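Local structure of response regulator receiver protein (Dyadobacter fermentans, 4XLT) at residues I7-S12 / T55-D60. The protein probably acts as a phospho-accepting receiver in bacterial signal transduction, with a CheY-like domain expected to be switched by phosphorylation of an aspartate. Numbering follows the deposited sequence.
Sequences IIVDDS and TVILLD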
ATOM      1  N   ILE A   7     -15.960   3.920  11.791  1.00 24.26           N
ATOM      2  CA  ILE A   7     -15.395   5.024  12.543  1.00 21.09           C
ATOM      3  C   ILE A   7     -15.854   6.337  11.931  1.00 20.29           C
ATOM      4  O   ILE A   7     -15.593   6.609  10.761  1.00 20.76           O
ATOM      5  CB  ILE A   7     -13.859   4.964  12.559  1.00 26.18           C
ATOM      6  CG1 ILE A   7     -13.390   3.670  13.229  1.00 21.96           C
ATOM      7  CG2 ILE A   7     -13.282   6.185  13.264  1.00 19.44           C
ATOM      8  CD1 ILE A   7     -11.895   3.463  13.188  1.00 19.63           C
ATOM      9  N   ILE A   8     -16.558   7.143  12.717  1.00 21.55           N
ATOM     10  CA  ILE A   8     -17.016   8.440  12.243  1.00 21.00           C
ATOM     11  C   ILE A   8     -16.192   9.544  12.889  1.00 20.69           C
ATOM     12  O   ILE A   8     -15.989   9.550  14.104  1.00 21.87           O
ATOM     13  CB  ILE A   8     -18.511   8.667  12.539  1.00 22.82           C
ATOM     14  CG1 ILE A   8     -19.327   7.438  12.133  1.00 23.88           C
ATOM     15  CG2 ILE A   8     -19.017   9.903  11.813  1.00 22.44           C
ATOM     16  CD1 ILE A   8     -20.794   7.523  12.515  1.00 26.14           C
ATOM     17  N   VAL A   9     -15.703  10.465  12.063  1.00 29.15           N
ATOM     18  CA  VAL A   9     -14.915  11.600  12.531  1.00 19.51           C
ATOM     19  C   VAL A   9     -15.583  12.895  12.090  1.00 19.91           C
ATOM     20  O   VAL A   9     -15.543  13.249  10.912  1.00 34.19           O
ATOM     21  CB  VAL A   9     -13.469  11.557  11.995  1.00 22.07           C
ATOM     22  CG1 VAL A   9     -12.631  12.651  12.641  1.00 18.77           C
ATOM     23  CG2 VAL A   9     -12.847  10.191  12.241  1.00 17.70           C
ATOM     24  N   ASP A  10     -16.202  13.596  13.035  1.00 32.23           N
ATOM     25  CA  ASP A  10     -16.960  14.805  12.724  1.00 29.22           C
ATOM     26  C   ASP A  10     -16.920  15.784  13.898  1.00 32.05           C
ATOM     27  O   ASP A  10     -17.148  15.400  15.046  1.00 25.48           O
ATOM     28  CB  ASP A  10     -18.410  14.446  12.371  1.00 25.56           C
ATOM     29  CG  ASP A  10     -19.134  15.555  11.613  1.00 34.77           C
ATOM     30  OD1 ASP A  10     -18.880  16.751  11.879  1.00 26.55           O
ATOM     31  OD2 ASP A  10     -19.969  15.223  10.748  1.00 39.40           O
ATOM     32  N   ASP A  11     -16.631  17.050  13.608  1.00 36.15           N
ATOM     33  CA  ASP A  11     -16.569  18.071  14.651  1.00 48.54           C
ATOM     34  C   ASP A  11     -17.968  18.469  15.109  1.00 45.36           C
ATOM     35  O   ASP A  11     -18.138  19.037  16.190  1.00 38.25           O
ATOM     36  CB  ASP A  11     -15.811  19.304  14.158  1.00 57.13           C
ATOM     37  CG  ASP A  11     -16.521  20.006  13.019  1.00 66.96           C
ATOM     38  OD1 ASP A  11     -17.078  19.308  12.145  1.00 73.57           O
ATOM     39  OD2 ASP A  11     -16.529  21.255  13.001  1.00 74.00           O
ATOM     40  N   SER A  12     -18.966  18.179  14.278  1.00 42.29           N
ATOM     41  CA  SER A  12     -20.356  18.445  14.627  1.00 34.58           C
ATOM     42  C   SER A  12     -20.919  17.316  15.479  1.00 31.31           C
ATOM     43  O   SER A  12     -21.092  16.193  15.005  1.00 29.16           O
ATOM     44  CB  SER A  12     -21.208  18.629  13.372  1.00 28.98           C
ATOM     45  OG  SER A  12     -22.584  18.650  13.703  1.00 30.69           O
ATOM     46  N   THR A  55     -12.629  -2.048   8.207  1.00 25.19           N
ATOM     47  CA  THR A  55     -13.032  -0.812   8.858  1.00 12.24           C
ATOM     48  C   THR A  55     -13.350   0.291   7.856  1.00 20.20           C
ATOM     49  O   THR A  55     -12.563   0.576   6.954  1.00 18.13           O
ATOM     50  CB  THR A  55     -11.938  -0.319   9.826  1.00 16.59           C
ATOM     51  OG1 THR A  55     -11.726  -1.303  10.848  1.00 14.70           O
ATOM     52  CG2 THR A  55     -12.341   1.000  10.469  1.00 12.09           C
ATOM     53  N   VAL A  56     -14.517   0.902   8.021  1.00 22.64           N
ATOM     54  CA  VAL A  56     -14.902   2.055   7.226  1.00 19.18           C
ATOM     55  C   VAL A  56     -14.761   3.328   8.061  1.00 13.77           C
ATOM     56  O   VAL A  56     -15.248   3.394   9.187  1.00 16.60           O
ATOM     57  CB  VAL A  56     -16.352   1.927   6.709  1.00 20.30           C
ATOM     58  CG1 VAL A  56     -16.746   3.157   5.906  1.00 12.75           C
ATOM     59  CG2 VAL A  56     -16.506   0.670   5.872  1.00 13.07           C
ATOM     60  N   ILE A  57     -14.086   4.331   7.510  1.00 14.13           N
ATOM     61  CA  ILE A  57     -13.946   5.611   8.190  1.00 17.37           C
ATOM     62  C   ILE A  57     -14.687   6.714   7.443  1.00 20.44           C
ATOM     63  O   ILE A  57     -14.412   6.978   6.273  1.00 16.12           O
ATOM     64  CB  ILE A  57     -12.471   6.016   8.348  1.00 19.31           C
ATOM     65  CG1 ILE A  57     -11.713   4.962   9.159  1.00 24.66           C
ATOM     66  CG2 ILE A  57     -12.368   7.381   9.013  1.00 14.92           C
ATOM     67  CD1 ILE A  57     -10.270   5.329   9.465  1.00 12.56           C
ATOM     68  N   LEU A  58     -15.631   7.351   8.129  1.00 15.57           N
ATOM     69  CA  LEU A  58     -16.363   8.478   7.566  1.00 17.19           C
ATOM     70  C   LEU A  58     -15.810   9.779   8.131  1.00 19.60           C
ATOM     71  O   LEU A  58     -15.965  10.076   9.314  1.00 21.67           O
ATOM     72  CB  LEU A  58     -17.858   8.355   7.859  1.00 18.68           C
ATOM     73  CG  LEU A  58     -18.513   7.034   7.453  1.00 17.31           C
ATOM     74  CD1 LEU A  58     -20.010   7.086   7.710  1.00 19.61           C
ATOM     75  CD2 LEU A  58     -18.222   6.701   5.995  1.00 15.72           C
ATOM     76  N   LEU A  59     -15.154  10.547   7.272  1.00 19.86           N
ATOM     77  CA  LEU A  59     -14.458  11.751   7.694  1.00 22.70           C
ATOM     78  C   LEU A  59     -15.145  13.003   7.162  1.00 25.64           C
ATOM     79  O   LEU A  59     -15.382  13.126   5.960  1.00 24.89           O
ATOM     80  CB  LEU A  59     -13.005  11.700   7.227  1.00 21.71           C
ATOM     81  CG  LEU A  59     -12.151  12.936   7.492  1.00 28.63           C
ATOM     82  CD1 LEU A  59     -11.900  13.099   8.980  1.00 27.36           C
ATOM     83  CD2 LEU A  59     -10.846  12.845   6.721  1.00 24.75           C
ATOM     84  N   ASP A  60     -15.474  13.930   8.056  1.00 29.42           N
ATOM     85  CA  ASP A  60     -16.122  15.165   7.636  1.00 33.05           C
ATOM     86  C   ASP A  60     -15.124  16.099   6.962  1.00 38.49           C
ATOM     87  O   ASP A  60     -13.970  16.199   7.378  1.00 44.57           O
ATOM     88  CB  ASP A  60     -16.784  15.869   8.819  1.00 40.29           C
ATOM     89  CG  ASP A  60     -17.373  17.213   8.438  1.00 52.25           C
ATOM     90  OD1 ASP A  60     -18.418  17.240   7.755  1.00 41.88           O
ATOM     91  OD2 ASP A  60     -16.784  18.246   8.819  1.00 62.65           O
TER
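I7 is gripped through its backbone on strand 55-60: its N donates to V56 O at 2.8 Å, and its O accepts from L58 N at 2.7 Å. Its CG1 arm, anti to the carbonyl carbon (chi1 -61°), runs back so that CD1 meets T55 CG2 at 3.7 Å, while CB rests against CG1 of I57. I8 points to the other face of the sheet, as does L58, and I8 CA makes a CA-H...O contact with L58 O. That same oxygen takes the hydrogen bond from V9 N, and V9 O in turn accepts from D60 N, so the interstrand hydrogen bonding reaches D60, the last residue of strand 54-60. V9 returns to the I7 face, lying alongside L59 with CB 3.7 Å from L59 CD1.

Beyond V9 the acids gather. The D10 and D60 carboxylates stack with planes 13° apart, D10 OD2 to D60 OD1 being 3.9 Å, and K115 bridges both oxygens, probably offsetting their repulsion. D10 OD1 accepts from S12 N, 2.8 Å away and above the carboxylate plane, closing an Asx turn. An alanine in place of this aspartate would probably leave K115 to pair with D60 alone of the two acids, and S12 N without its acceptor in the turn. D11 brings OD1 to 3.5 Å from D60 OD2, a like-charge approach. This acidic cluster is characteristic of the receiver-domain active site, with D60 the predicted phosphorylation site, unmodified here. S12 caps helix 13-25 through OG to D15 N.

Both strands are interior to the five-stranded parallel sheet, with 31-35 beside the first and 86-92 beside the second. Helix 13-25 packs on the I8 face, where its L16, Q19 and L23 rest against I8; on the opposite face, helix 38-46 sets H44 and L45 against I7 and A41 against V9.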